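PDB 3K9D: aldehyde dehydrogenase from Listeria monocytogenes, which probably oxidises aldehyde or oxo groups of its substrates, passing the electrons to NAD or NADP. Local coordinates for residues P223-R228 against R386-K391; P233-H238 against I376-D381; A266-F271 against L347-A352; V399-A404 against G409-L414. All blocks are in the same frame, centred on the assembly; numbering follows the deposited sequence.

Interaction 1: P223-R228 against R386-K391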
loop_
_atom_site.group_PDB
_atom_site.type_symbol
_atom_site.label_atom_id
_atom_site.label_comp_id
_atom_site.label_asym_id
_atom_site.label_seq_id
_atom_site.Cartn_x
_atom_site.Cartn_y
_atom_site.Cartn_z
ATOM N N PRO A 223 -9.451 -24.088 -1.396
ATOM C CA PRO A 223 -9.618 -25.463 -1.888
ATOM C C PRO A 223 -8.277 -26.175 -2.036
ATOM O O PRO A 223 -7.247 -25.522 -2.308
ATOM C CB PRO A 223 -10.264 -25.278 -3.276
ATOM C CG PRO A 223 -10.816 -23.883 -3.272
ATOM C CD PRO A 223 -9.845 -23.099 -2.417
ATOM N N ALA A 224 -8.283 -27.495 -1.843
ATOM C CA ALA A 224 -7.119 -28.341 -2.163
ATOM C C ALA A 224 -7.509 -29.306 -3.262
ATOM O O ALA A 224 -8.248 -30.254 -3.023
ATOM C CB ALA A 224 -6.643 -29.109 -0.942
ATOM N N PHE A 225 -7.013 -29.054 -4.468
ATOM C CA PHE A 225 -7.320 -29.889 -5.633
ATOM C C PHE A 225 -6.266 -31.011 -5.747
ATOM O O PHE A 225 -5.107 -30.779 -6.093
ATOM C CB PHE A 225 -7.427 -29.018 -6.910
ATOM C CG PHE A 225 -7.639 -29.793 -8.201
ATOM C CD1 PHE A 225 -8.406 -30.948 -8.243
ATOM C CD2 PHE A 225 -7.074 -29.333 -9.385
ATOM C CE1 PHE A 225 -8.574 -31.647 -9.428
ATOM C CE2 PHE A 225 -7.248 -30.014 -10.583
ATOM C CZ PHE A 225 -7.996 -31.181 -10.600
ATOM N N ILE A 226 -6.674 -32.228 -5.405
ATOM C CA ILE A 226 -5.808 -33.374 -5.632
ATOM C C ILE A 226 -6.102 -33.793 -7.060
ATOM O O ILE A 226 -7.112 -34.452 -7.332
ATOM C CB ILE A 226 -6.098 -34.545 -4.673
ATOM C CG1 ILE A 226 -6.070 -34.094 -3.213
ATOM C CG2 ILE A 226 -5.126 -35.683 -4.927
ATOM C CD1 ILE A 226 -6.472 -35.218 -2.214
ATOM N N GLU A 227 -5.236 -33.358 -7.971
ATOM C CA GLU A 227 -5.392 -33.618 -9.375
ATOM C C GLU A 227 -4.965 -35.068 -9.623
ATOM O O GLU A 227 -4.271 -35.646 -8.792
ATOM C CB GLU A 227 -4.578 -32.582 -10.164
ATOM C CG GLU A 227 -4.765 -32.612 -11.666
ATOM C CD GLU A 227 -3.746 -33.489 -12.360
ATOM O OE1 GLU A 227 -2.639 -33.665 -11.805
ATOM O OE2 GLU A 227 -4.058 -34.000 -13.452
ATOM N N ARG A 228 -5.402 -35.664 -10.735
ATOM C CA ARG A 228 -5.240 -37.106 -10.947
ATOM C C ARG A 228 -3.793 -37.599 -11.038
ATOM O O ARG A 228 -3.512 -38.758 -10.731
ATOM C CB ARG A 228 -6.077 -37.588 -12.137
ATOM C CG ARG A 228 -5.592 -37.135 -13.509
ATOM C CD ARG A 228 -6.484 -37.733 -14.603
ATOM N NE ARG A 228 -7.806 -37.113 -14.612
ATOM C CZ ARG A 228 -8.818 -37.473 -15.400
ATOM N NH1 ARG A 228 -8.688 -38.479 -16.248
ATOM N NH2 ARG A 228 -9.978 -36.836 -15.328
ATOM N N ARG A 386 0.543 -24.584 -14.044
ATOM C CA ARG A 386 0.694 -23.274 -14.703
ATOM C C ARG A 386 -0.653 -22.598 -15.048
ATOM O O ARG A 386 -0.776 -21.380 -14.942
ATOM C CB ARG A 386 1.573 -23.403 -15.947
ATOM C CG ARG A 386 2.009 -22.065 -16.538
ATOM C CD ARG A 386 2.580 -22.235 -17.931
ATOM N NE ARG A 386 3.047 -20.958 -18.470
ATOM C CZ ARG A 386 4.227 -20.405 -18.198
ATOM N NH1 ARG A 386 5.091 -21.009 -17.377
ATOM N NH2 ARG A 386 4.540 -19.239 -18.748
ATOM N N GLU A 387 -1.653 -23.388 -15.455
ATOM C CA GLU A 387 -2.995 -22.861 -15.730
ATOM C C GLU A 387 -3.636 -22.323 -14.448
ATOM O O GLU A 387 -4.255 -21.263 -14.455
ATOM C CB GLU A 387 -3.902 -23.937 -16.344
ATOM C CG GLU A 387 -3.530 -24.364 -17.762
ATOM C CD GLU A 387 -4.275 -23.587 -18.845
ATOM O OE1 GLU A 387 -4.318 -22.337 -18.791
ATOM O OE2 GLU A 387 -4.802 -24.239 -19.770
ATOM N N PHE A 388 -3.478 -23.071 -13.357
ATOM C CA PHE A 388 -3.928 -22.653 -12.024
ATOM C C PHE A 388 -3.185 -21.389 -11.567
ATOM O O PHE A 388 -3.799 -20.439 -11.037
ATOM C CB PHE A 388 -3.784 -23.819 -11.015
ATOM C CG PHE A 388 -4.989 -24.733 -10.981
ATOM C CD1 PHE A 388 -5.384 -25.433 -12.123
ATOM C CD2 PHE A 388 -5.745 -24.878 -9.816
ATOM C CE1 PHE A 388 -6.507 -26.261 -12.115
ATOM C CE2 PHE A 388 -6.892 -25.705 -9.800
ATOM C CZ PHE A 388 -7.272 -26.387 -10.961
ATOM N N ALA A 389 -1.879 -21.363 -11.831
ATOM C CA ALA A 389 -1.008 -20.216 -11.526
ATOM C C ALA A 389 -1.460 -18.892 -12.174
ATOM O O ALA A 389 -1.369 -17.818 -11.573
ATOM C CB ALA A 389 0.423 -20.540 -11.935
ATOM N N LEU A 390 -1.955 -18.981 -13.397
ATOM C CA LEU A 390 -2.313 -17.799 -14.172
ATOM C C LEU A 390 -3.769 -17.353 -13.955
ATOM O O LEU A 390 -4.154 -16.267 -14.362
ATOM C CB LEU A 390 -2.053 -18.072 -15.657
ATOM C CG LEU A 390 -0.603 -18.150 -16.153
ATOM C CD1 LEU A 390 -0.548 -18.792 -17.527
ATOM C CD2 LEU A 390 0.013 -16.763 -16.201
ATOM N N LYS A 391 -4.570 -18.187 -13.301
ATOM C CA LYS A 391 -6.011 -17.995 -13.320
ATOM C C LYS A 391 -6.727 -17.966 -11.979
ATOM O O LYS A 391 -7.704 -17.224 -11.830
ATOM C CB LYS A 391 -6.664 -19.019 -14.268
ATOM C CG LYS A 391 -6.569 -18.628 -15.717
ATOM C CD LYS A 391 -7.327 -19.579 -16.623
ATOM C CE LYS A 391 -7.342 -19.057 -18.061
ATOM N NZ LYS A 391 -5.981 -18.930 -18.673
#
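Phe-225 holds its CG trans to the main-chain nitrogen (chi1 176°), which sends the ring off strand 223-226 toward helix 382-391, and Phe-388, with chi1 at -87°, reaches back from the helix to meet it. The backbones stay well apart, 10.2 Å between Phe-225 CA and Phe-388 CA, and two long aromatic side chains span the gap; being phenylalanines, they do it without burying any polar atom. The side chains run nearly perpendicular to one another, yet their ring planes differ by just 21°. With centroids of Phe-225 and Phe-388 5.4 Å apart, the rings are slid so far that they barely overlap, and this is not a full stack. The contact is tight where it occurs: Phe-225 CD2 comes to 3.3 Å from Phe-388 CZ, and CE2 of Phe-225 follows at 3.6 Å from the same CZ. Glu-227 CB lies over one face of the Phe-225 ring, 3.6 Å above its plane and offset toward the rim. Glu-227 itself turns OE1 to Ser-229 and Ser-379. Ile-377 of the neighbouring strand 374-378 packs on both aromatic side chains, Trp-355 and Ala-358 of helix 355-368 also touch Phe-225, and Ile-226, facing the other way, lies against helix 232-243. Helices therefore pack on both faces of a parallel sheet, the three-layer alpha/beta/alpha arrangement of the aldehyde dehydrogenase catalytic domain.

Interaction 2: P233-H238 against I376-D381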
loop_
_atom_site.group_PDB
_atom_site.type_symbol
_atom_site.label_atom_id
_atom_site.label_comp_id
_atom_site.label_asym_id
_atom_site.label_seq_id
_atom_site.Cartn_x
_atom_site.Cartn_y
_atom_site.Cartn_z
ATOM N N PRO A 233 -1.155 -40.774 -1.220
ATOM C CA PRO A 233 -0.760 -40.846 0.191
ATOM C C PRO A 233 -0.062 -39.580 0.727
ATOM O O PRO A 233 -0.328 -39.169 1.854
ATOM C CB PRO A 233 0.204 -42.052 0.226
ATOM C CG PRO A 233 -0.297 -42.938 -0.871
ATOM C CD PRO A 233 -0.637 -41.946 -1.967
ATOM N N ARG A 234 0.805 -38.963 -0.072
ATOM C CA ARG A 234 1.436 -37.704 0.341
ATOM C C ARG A 234 0.476 -36.502 0.300
ATOM O O ARG A 234 0.548 -35.649 1.175
ATOM C CB ARG A 234 2.691 -37.400 -0.487
ATOM C CG ARG A 234 3.559 -36.289 0.117
ATOM C CD ARG A 234 4.895 -36.211 -0.591
ATOM N NE ARG A 234 4.687 -36.023 -2.024
ATOM C CZ ARG A 234 4.866 -34.877 -2.669
ATOM N NH1 ARG A 234 5.297 -33.797 -2.021
ATOM N NH2 ARG A 234 4.634 -34.826 -3.974
ATOM N N ALA A 235 -0.413 -36.440 -0.700
ATOM C CA ALA A 235 -1.406 -35.358 -0.765
ATOM C C ALA A 235 -2.313 -35.396 0.457
ATOM O O ALA A 235 -2.565 -34.363 1.063
ATOM C CB ALA A 235 -2.238 -35.410 -2.055
ATOM N N VAL A 236 -2.762 -36.594 0.831
ATOM C CA VAL A 236 -3.550 -36.789 2.033
ATOM C C VAL A 236 -2.777 -36.393 3.300
ATOM O O VAL A 236 -3.316 -35.690 4.146
ATOM C CB VAL A 236 -4.128 -38.238 2.123
ATOM C CG1 VAL A 236 -4.837 -38.455 3.434
ATOM C CG2 VAL A 236 -5.110 -38.495 0.966
ATOM N N LYS A 237 -1.516 -36.822 3.410
ATOM C CA LYS A 237 -0.665 -36.520 4.582
ATOM C C LYS A 237 -0.465 -35.013 4.737
ATOM O O LYS A 237 -0.558 -34.486 5.835
ATOM C CB LYS A 237 0.692 -37.221 4.450
ATOM C CG LYS A 237 1.685 -36.971 5.572
ATOM C CD LYS A 237 3.091 -37.367 5.135
ATOM C CE LYS A 237 4.121 -37.005 6.202
ATOM N NZ LYS A 237 4.343 -35.521 6.308
ATOM N N HIS A 238 -0.206 -34.331 3.624
ATOM C CA HIS A 238 -0.059 -32.872 3.630
ATOM C C HIS A 238 -1.331 -32.150 4.098
ATOM O O HIS A 238 -1.266 -31.287 4.960
ATOM C CB HIS A 238 0.399 -32.365 2.267
ATOM C CG HIS A 238 1.848 -32.626 1.974
ATOM N ND1 HIS A 238 2.383 -32.506 0.710
ATOM C CD2 HIS A 238 2.875 -32.984 2.784
ATOM C CE1 HIS A 238 3.672 -32.791 0.750
ATOM N NE2 HIS A 238 3.996 -33.080 1.996
ATOM N N ILE A 376 -4.625 -24.584 -2.793
ATOM C CA ILE A 376 -3.597 -25.626 -2.749
ATOM C C ILE A 376 -3.868 -26.606 -3.897
ATOM O O ILE A 376 -5.010 -26.896 -4.209
ATOM C CB ILE A 376 -3.564 -26.358 -1.364
ATOM C CG1 ILE A 376 -3.479 -25.370 -0.191
ATOM C CG2 ILE A 376 -2.404 -27.372 -1.296
ATOM C CD1 ILE A 376 -4.834 -24.993 0.440
ATOM N N ILE A 377 -2.817 -27.051 -4.582
ATOM C CA ILE A 377 -2.963 -28.052 -5.619
ATOM C C ILE A 377 -1.900 -29.145 -5.445
ATOM O O ILE A 377 -0.728 -28.860 -5.158
ATOM C CB ILE A 377 -2.876 -27.435 -7.061
ATOM C CG1 ILE A 377 -3.249 -28.494 -8.123
ATOM C CG2 ILE A 377 -1.508 -26.821 -7.316
ATOM C CD1 ILE A 377 -3.261 -28.010 -9.586
ATOM N N HIS A 378 -2.332 -30.392 -5.608
ATOM C CA HIS A 378 -1.438 -31.530 -5.608
ATOM C C HIS A 378 -1.508 -32.121 -6.981
ATOM O O HIS A 378 -2.577 -32.526 -7.443
ATOM C CB HIS A 378 -1.830 -32.547 -4.527
ATOM C CG HIS A 378 -1.837 -31.973 -3.146
ATOM N ND1 HIS A 378 -0.750 -32.040 -2.301
ATOM C CD2 HIS A 378 -2.804 -31.315 -2.462
ATOM C CE1 HIS A 378 -1.047 -31.447 -1.160
ATOM N NE2 HIS A 378 -2.282 -30.984 -1.238
ATOM N N SER A 379 -0.359 -32.144 -7.638
ATOM C CA SER A 379 -0.288 -32.491 -9.040
ATOM C C SER A 379 1.157 -32.706 -9.405
ATOM O O SER A 379 2.040 -32.054 -8.847
ATOM C CB SER A 379 -0.828 -31.347 -9.912
ATOM O OG SER A 379 -0.873 -31.744 -11.261
ATOM N N GLU A 380 1.385 -33.614 -10.349
ATOM C CA GLU A 380 2.693 -33.737 -10.987
ATOM C C GLU A 380 2.659 -33.213 -12.430
ATOM O O GLU A 380 3.579 -33.445 -13.230
ATOM C CB GLU A 380 3.199 -35.183 -10.930
ATOM C CG GLU A 380 3.359 -35.733 -9.496
ATOM C CD GLU A 380 4.452 -35.030 -8.706
ATOM O OE1 GLU A 380 5.454 -34.609 -9.320
ATOM O OE2 GLU A 380 4.314 -34.894 -7.472
ATOM N N ASP A 381 1.596 -32.489 -12.756
ATOM C CA ASP A 381 1.425 -31.961 -14.099
ATOM C C ASP A 381 1.708 -30.466 -14.107
ATOM O O ASP A 381 0.864 -29.658 -13.707
ATOM C CB ASP A 381 0.011 -32.254 -14.614
ATOM C CG ASP A 381 -0.148 -31.971 -16.103
ATOM O OD1 ASP A 381 0.219 -30.870 -16.557
ATOM O OD2 ASP A 381 -0.678 -32.830 -16.826
HETATM O O HOH W 1 1.574 -33.439 -1.995
#
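Ala-235 of helix 232-243 rests on the ring of His-378 at the end of strand 374-378, a helix-on-sheet contact of the parallel alpha/beta fold in which the helix after strand 223-226 also packs on the neighbouring strand. The apolar part is a CH-pi interaction: Ala-235 CB sits 3.9 Å from the centroid of the His-378 imidazole, 25° off the ring normal. A methyl group is small enough to let the backbones approach this closely, with 6.2 Å between Ala-235 CA and His-378 CA. One turn later, His-238 CB packs on CE1 of His-378 at 3.8 Å.

Solvent supplies the polar link between the histidines. A single water is hydrogen-bonded to His-238 ND1 at 3.0 Å and, in the plane of the imidazole at its edge, to His-378 ND1 at 2.7 Å. The far nitrogen of His-238, NE2, bonds to Glu-451 of the second subunit, so this ring is held at both nitrogens.

The charged part lies at the margin. Arg-234, bent at chi3, and Glu-380, folded at chi2 (-66°), curl toward each other, and NH2 of Arg-234 forms a salt bridge to Glu-380 OE2 at 3.5 Å. The carboxylate oxygen lies in the guanidinium plane although the two planes are turned 51° apart. Beyond the strand, Ser-379 OG accepts from Asp-381 N in an ST turn, and Asp-381 is itself the N-cap of helix 382-391. The bridging water's oxygen lies 3.6 Å above the plane of the Arg-234 guanidinium, over its centre.

Interaction 3: A266-F271 against L347-A352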
loop_
_atom_site.group_PDB
_atom_site.type_symbol
_atom_site.label_atom_id
_atom_site.label_comp_id
_atom_site.label_asym_id
_atom_site.label_seq_id
_atom_site.Cartn_x
_atom_site.Cartn_y
_atom_site.Cartn_z
ATOM N N ALA A 266 -10.170 -43.696 -4.743
ATOM C CA ALA A 266 -8.800 -43.823 -4.241
ATOM C C ALA A 266 -8.468 -42.791 -3.162
ATOM O O ALA A 266 -7.830 -43.115 -2.152
ATOM C CB ALA A 266 -7.811 -43.732 -5.394
ATOM N N VAL A 267 -8.924 -41.555 -3.378
ATOM C CA VAL A 267 -8.727 -40.458 -2.432
ATOM C C VAL A 267 -9.500 -40.662 -1.113
ATOM O O VAL A 267 -8.942 -40.482 -0.019
ATOM C CB VAL A 267 -9.059 -39.068 -3.078
ATOM C CG1 VAL A 267 -9.072 -37.981 -2.027
ATOM C CG2 VAL A 267 -8.002 -38.726 -4.146
ATOM N N ILE A 268 -10.768 -41.041 -1.222
ATOM C CA ILE A 268 -11.588 -41.323 -0.034
ATOM C C ILE A 268 -10.964 -42.458 0.790
ATOM O O ILE A 268 -10.756 -42.290 1.991
ATOM C CB ILE A 268 -13.078 -41.591 -0.401
ATOM C CG1 ILE A 268 -13.686 -40.309 -0.999
ATOM C CG2 ILE A 268 -13.871 -42.085 0.820
ATOM C CD1 ILE A 268 -15.165 -40.312 -1.168
ATOM N N ALA A 269 -10.593 -43.561 0.129
ATOM C CA ALA A 269 -9.924 -44.694 0.795
ATOM C C ALA A 269 -8.641 -44.309 1.553
ATOM O O ALA A 269 -8.419 -44.748 2.681
ATOM C CB ALA A 269 -9.658 -45.821 -0.203
ATOM N N GLU A 270 -7.818 -43.465 0.938
ATOM C CA GLU A 270 -6.600 -42.983 1.570
ATOM C C GLU A 270 -6.869 -42.033 2.731
ATOM O O GLU A 270 -6.212 -42.140 3.783
ATOM C CB GLU A 270 -5.673 -42.349 0.535
ATOM C CG GLU A 270 -4.243 -42.059 1.004
ATOM C CD GLU A 270 -3.472 -43.278 1.490
ATOM O OE1 GLU A 270 -3.765 -44.404 1.048
ATOM O OE2 GLU A 270 -2.576 -43.099 2.346
ATOM N N PHE A 271 -7.819 -41.104 2.544
ATOM C CA PHE A 271 -8.222 -40.194 3.620
ATOM C C PHE A 271 -8.647 -41.032 4.830
ATOM O O PHE A 271 -8.206 -40.776 5.949
ATOM C CB PHE A 271 -9.319 -39.197 3.170
ATOM C CG PHE A 271 -8.785 -37.815 2.802
ATOM C CD1 PHE A 271 -8.193 -36.996 3.770
ATOM C CD2 PHE A 271 -8.872 -37.343 1.497
ATOM C CE1 PHE A 271 -7.688 -35.720 3.442
ATOM C CE2 PHE A 271 -8.386 -36.069 1.153
ATOM C CZ PHE A 271 -7.794 -35.254 2.139
ATOM N N LEU A 347 -13.587 -30.392 6.887
ATOM C CA LEU A 347 -13.440 -30.201 5.444
ATOM C C LEU A 347 -14.729 -30.448 4.658
ATOM O O LEU A 347 -15.497 -31.346 4.989
ATOM C CB LEU A 347 -12.370 -31.151 4.895
ATOM C CG LEU A 347 -10.918 -30.889 5.269
ATOM C CD1 LEU A 347 -10.084 -32.106 4.925
ATOM C CD2 LEU A 347 -10.375 -29.614 4.580
ATOM N N ALA A 348 -14.960 -29.630 3.628
ATOM C CA ALA A 348 -15.827 -30.012 2.506
ATOM C C ALA A 348 -15.107 -30.923 1.525
ATOM O O ALA A 348 -13.884 -30.896 1.425
ATOM C CB ALA A 348 -16.351 -28.762 1.772
ATOM N N PHE A 349 -15.872 -31.717 0.779
ATOM C CA PHE A 349 -15.315 -32.614 -0.237
ATOM C C PHE A 349 -16.137 -32.540 -1.536
ATOM O O PHE A 349 -17.290 -32.963 -1.564
ATOM C CB PHE A 349 -15.284 -34.050 0.293
ATOM C CG PHE A 349 -14.473 -35.003 -0.546
ATOM C CD1 PHE A 349 -13.194 -35.381 -0.146
ATOM C CD2 PHE A 349 -15.001 -35.556 -1.723
ATOM C CE1 PHE A 349 -12.449 -36.247 -0.903
ATOM C CE2 PHE A 349 -14.246 -36.428 -2.491
ATOM C CZ PHE A 349 -12.987 -36.787 -2.072
ATOM N N TYR A 350 -15.535 -32.011 -2.602
ATOM C CA TYR A 350 -16.223 -31.848 -3.893
ATOM C C TYR A 350 -15.686 -32.809 -4.944
ATOM O O TYR A 350 -14.487 -33.115 -4.970
ATOM C CB TYR A 350 -16.028 -30.443 -4.454
ATOM C CG TYR A 350 -16.633 -29.292 -3.682
ATOM C CD1 TYR A 350 -17.923 -28.833 -3.972
ATOM C CD2 TYR A 350 -15.899 -28.627 -2.700
ATOM C CE1 TYR A 350 -18.468 -27.741 -3.294
ATOM C CE2 TYR A 350 -16.450 -27.553 -1.988
ATOM C CZ TYR A 350 -17.726 -27.109 -2.300
ATOM O OH TYR A 350 -18.265 -26.041 -1.621
ATOM N N THR A 351 -16.568 -33.236 -5.838
ATOM C CA THR A 351 -16.196 -34.054 -6.990
ATOM C C THR A 351 -16.501 -33.314 -8.301
ATOM O O THR A 351 -17.623 -32.860 -8.536
ATOM C CB THR A 351 -16.901 -35.420 -6.963
ATOM O OG1 THR A 351 -16.725 -36.021 -5.667
ATOM C CG2 THR A 351 -16.335 -36.354 -8.047
ATOM N N ALA A 352 -15.463 -33.172 -9.116
ATOM C CA ALA A 352 -15.520 -32.572 -10.452
ATOM C C ALA A 352 -15.144 -33.654 -11.464
ATOM O O ALA A 352 -14.634 -34.701 -11.063
ATOM C CB ALA A 352 -14.545 -31.415 -10.525
#
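Apolar packing of a helix on a strand unites Val-267, Ile-268 and Phe-271 of helix 261-273 with Phe-349 of strand 346-352, in the buried layer between helix and parallel sheet. The phenylalanine reaches across the gap: with CG opposite its own backbone nitrogen (chi1 -168°), its ring extends from the strand and brings CE1 and CZ, the far end, among the helix side chains. Val-267 CG1 lies in the ring plane, at the edge, 4.0 Å from Phe-349 CE1. Ile-268 starts out pointing along the helix flank, but a chi1 of -65° puts CG1 on the inner side, 3.7 Å from Phe-349 CZ. Phe-271 meets the ring more loosely, CD2 to Phe-349 CE1 at 4.4 Å. Such a gap suits a long flat side chain, since the helix and strand axes pass 11.7 Å apart and run nearly antiparallel, at 159°. Helix and strand are therefore arranged as in other open alpha/beta sheets: the helix follows strand 256-260 and runs back across that strand and its neighbour 346-352. Val-259 accordingly packs on both Val-267 and Phe-349, while Ile-326 of the next strand touches Phe-271 and Phe-349. Alternation along the strand separates its two faces; Tyr-350 takes its place on the other one, its hydroxyl hydrogen-bonded to Lys-331 O.

Interaction 4: V399-A404 against G409-L414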
loop_
_atom_site.group_PDB
_atom_site.type_symbol
_atom_site.label_atom_id
_atom_site.label_comp_id
_atom_site.label_asym_id
_atom_site.label_seq_id
_atom_site.Cartn_x
_atom_site.Cartn_y
_atom_site.Cartn_z
ATOM N N VAL A 399 1.791 -25.642 -4.059
ATOM C CA VAL A 399 1.941 -26.873 -4.811
ATOM C C VAL A 399 2.639 -27.930 -3.950
ATOM O O VAL A 399 3.744 -27.697 -3.441
ATOM C CB VAL A 399 2.694 -26.653 -6.151
ATOM C CG1 VAL A 399 2.717 -27.937 -6.974
ATOM C CG2 VAL A 399 2.051 -25.508 -6.969
ATOM N N ASN A 400 1.970 -29.071 -3.793
ATOM C CA ASN A 400 2.520 -30.274 -3.131
ATOM C C ASN A 400 3.066 -30.006 -1.725
ATOM O O ASN A 400 4.207 -30.343 -1.411
ATOM C CB ASN A 400 3.581 -30.950 -4.020
ATOM C CG ASN A 400 3.006 -31.486 -5.317
ATOM O OD1 ASN A 400 1.845 -31.851 -5.390
ATOM N ND2 ASN A 400 3.828 -31.570 -6.328
ATOM N N THR A 401 2.237 -29.396 -0.889
ATOM C CA THR A 401 2.684 -28.947 0.421
ATOM C C THR A 401 1.434 -28.828 1.282
ATOM O O THR A 401 0.338 -28.700 0.732
ATOM C CB THR A 401 3.525 -27.597 0.323
ATOM O OG1 THR A 401 4.392 -27.453 1.466
ATOM C CG2 THR A 401 2.648 -26.360 0.149
ATOM N N PRO A 402 1.579 -28.933 2.617
ATOM C CA PRO A 402 0.472 -28.613 3.531
ATOM C C PRO A 402 0.066 -27.137 3.431
ATOM O O PRO A 402 0.930 -26.266 3.465
ATOM C CB PRO A 402 1.060 -28.882 4.925
ATOM C CG PRO A 402 2.377 -29.509 4.731
ATOM C CD PRO A 402 2.791 -29.396 3.327
ATOM N N GLY A 403 -1.234 -26.868 3.323
ATOM C CA GLY A 403 -1.754 -25.493 3.167
ATOM C C GLY A 403 -1.333 -24.481 4.223
ATOM O O GLY A 403 -0.838 -23.417 3.887
ATOM N N ALA A 404 -1.525 -24.821 5.494
ATOM C CA ALA A 404 -1.218 -23.934 6.620
ATOM C C ALA A 404 0.264 -23.593 6.682
ATOM O O ALA A 404 0.644 -22.440 6.876
ATOM C CB ALA A 404 -1.636 -24.597 7.927
ATOM N N GLY A 409 4.972 -19.904 4.643
ATOM C CA GLY A 409 6.394 -20.011 4.301
ATOM C C GLY A 409 7.235 -20.879 5.238
ATOM O O GLY A 409 8.451 -20.678 5.362
ATOM N N ALA A 410 6.594 -21.840 5.904
ATOM C CA ALA A 410 7.312 -22.756 6.797
ATOM C C ALA A 410 7.783 -24.002 6.036
ATOM O O ALA A 410 8.903 -24.464 6.228
ATOM C CB ALA A 410 6.451 -23.132 8.000
ATOM N N THR A 411 6.923 -24.528 5.164
ATOM C CA THR A 411 7.310 -25.623 4.267
ATOM C C THR A 411 7.538 -25.184 2.812
ATOM O O THR A 411 7.900 -26.010 1.967
ATOM C CB THR A 411 6.306 -26.801 4.286
ATOM O OG1 THR A 411 5.032 -26.357 3.821
ATOM C CG2 THR A 411 6.178 -27.393 5.675
ATOM N N THR A 412 7.334 -23.903 2.521
ATOM C CA THR A 412 7.699 -23.346 1.202
ATOM C C THR A 412 8.772 -22.259 1.287
ATOM O O THR A 412 9.111 -21.777 2.367
ATOM C CB THR A 412 6.486 -22.753 0.442
ATOM O OG1 THR A 412 5.864 -21.708 1.214
ATOM C CG2 THR A 412 5.476 -23.834 0.070
ATOM N N ASN A 413 9.338 -21.872 0.175
ATOM C CA ASN A 413 10.187 -20.725 0.138
ATOM C C ASN A 413 9.525 -19.345 0.007
ATOM O O ASN A 413 10.164 -18.406 -0.323
ATOM C CB ASN A 413 11.337 -20.909 -0.837
ATOM C CG ASN A 413 12.327 -21.989 -0.408
ATOM O OD1 ASN A 413 12.657 -22.123 0.723
ATOM N ND2 ASN A 413 12.764 -22.765 -1.348
ATOM N N LEU A 414 8.244 -19.250 0.285
ATOM C CA LEU A 414 7.570 -17.951 0.404
ATOM C C LEU A 414 8.155 -17.175 1.580
ATOM O O LEU A 414 8.813 -17.754 2.461
ATOM C CB LEU A 414 6.063 -18.119 0.609
ATOM C CG LEU A 414 5.172 -18.683 -0.500
ATOM C CD1 LEU A 414 3.722 -18.681 -0.053
ATOM C CD2 LEU A 414 5.321 -17.900 -1.819
#
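Thr-401 and Thr-411 join hydroxyls across a short helical turn, residues 403-407, which Pro-402 precedes as N-cap and Gly-409 terminates in a Schellman motif. Rotamers decide what meets. Thr-401 has OG1 opposite its main-chain nitrogen (chi1 -157°), which extends the hydroxyl toward the returning loop and leaves CG2 between the nitrogen and the carbonyl carbon. Thr-411 differs: there OG1 takes the position between nitrogen and carbonyl carbon (chi1 63°), with CG2 trans to the carbonyl carbon. The outcome is a short hydrogen bond in which Thr-411 OG1 donates to Thr-401 OG1 at 2.7 Å. Both residues are buried, and each thereby gives the other's hydroxyl a polar partner inside the protein.

Thr-412 adopts the same conformation as Thr-411, but its hydroxyl serves the turn instead: OG1 bonds to Gly-406 O, while the methyl is left to pack. CG2 of Thr-412 reaches CG2 of Thr-401 at 3.8 Å, the two side chains crossing at about a right angle. Threonine fits positions 401 and 412 because one branch can bond while the methyl fills an apolar contact. Gly-409 accommodates the positive phi of 84° that reverses the chain after the helix, and a backbone bond between Leu-405 and Thr-411 tightens the return. The second subunit lies alongside, with its Gly-448 against Thr-401 and its Thr-447 against Thr-412. At the start of the turn, the ring of Pro-402 places CD 3.8 Å from Thr-411 OG1.

In the fold
Interactions 1, 2 and 3 all lie on one parallel sheet, which continues into the second subunit: interaction 1 on one face, interactions 2 and 3 on the other. Interaction 2 is central, its centre about 11 Å from that of interaction 1 and about 12 Å from those of interactions 3 and 4. Strands 223-226 and 374-378 tie interactions 1 and 2 directly, with Pro-223 O 2.8 Å from Ile-376 N. Val-236 packs on Phe-271 and so connects helices 232-243 and 261-273. Asn-400 brings in interaction 4 through Ile-377 O and Ser-379 O. Interactions 1, 2 and 4 touch the second subunit, whereas interaction 3, whose centre is about 21 Å from that of interaction 4, does not.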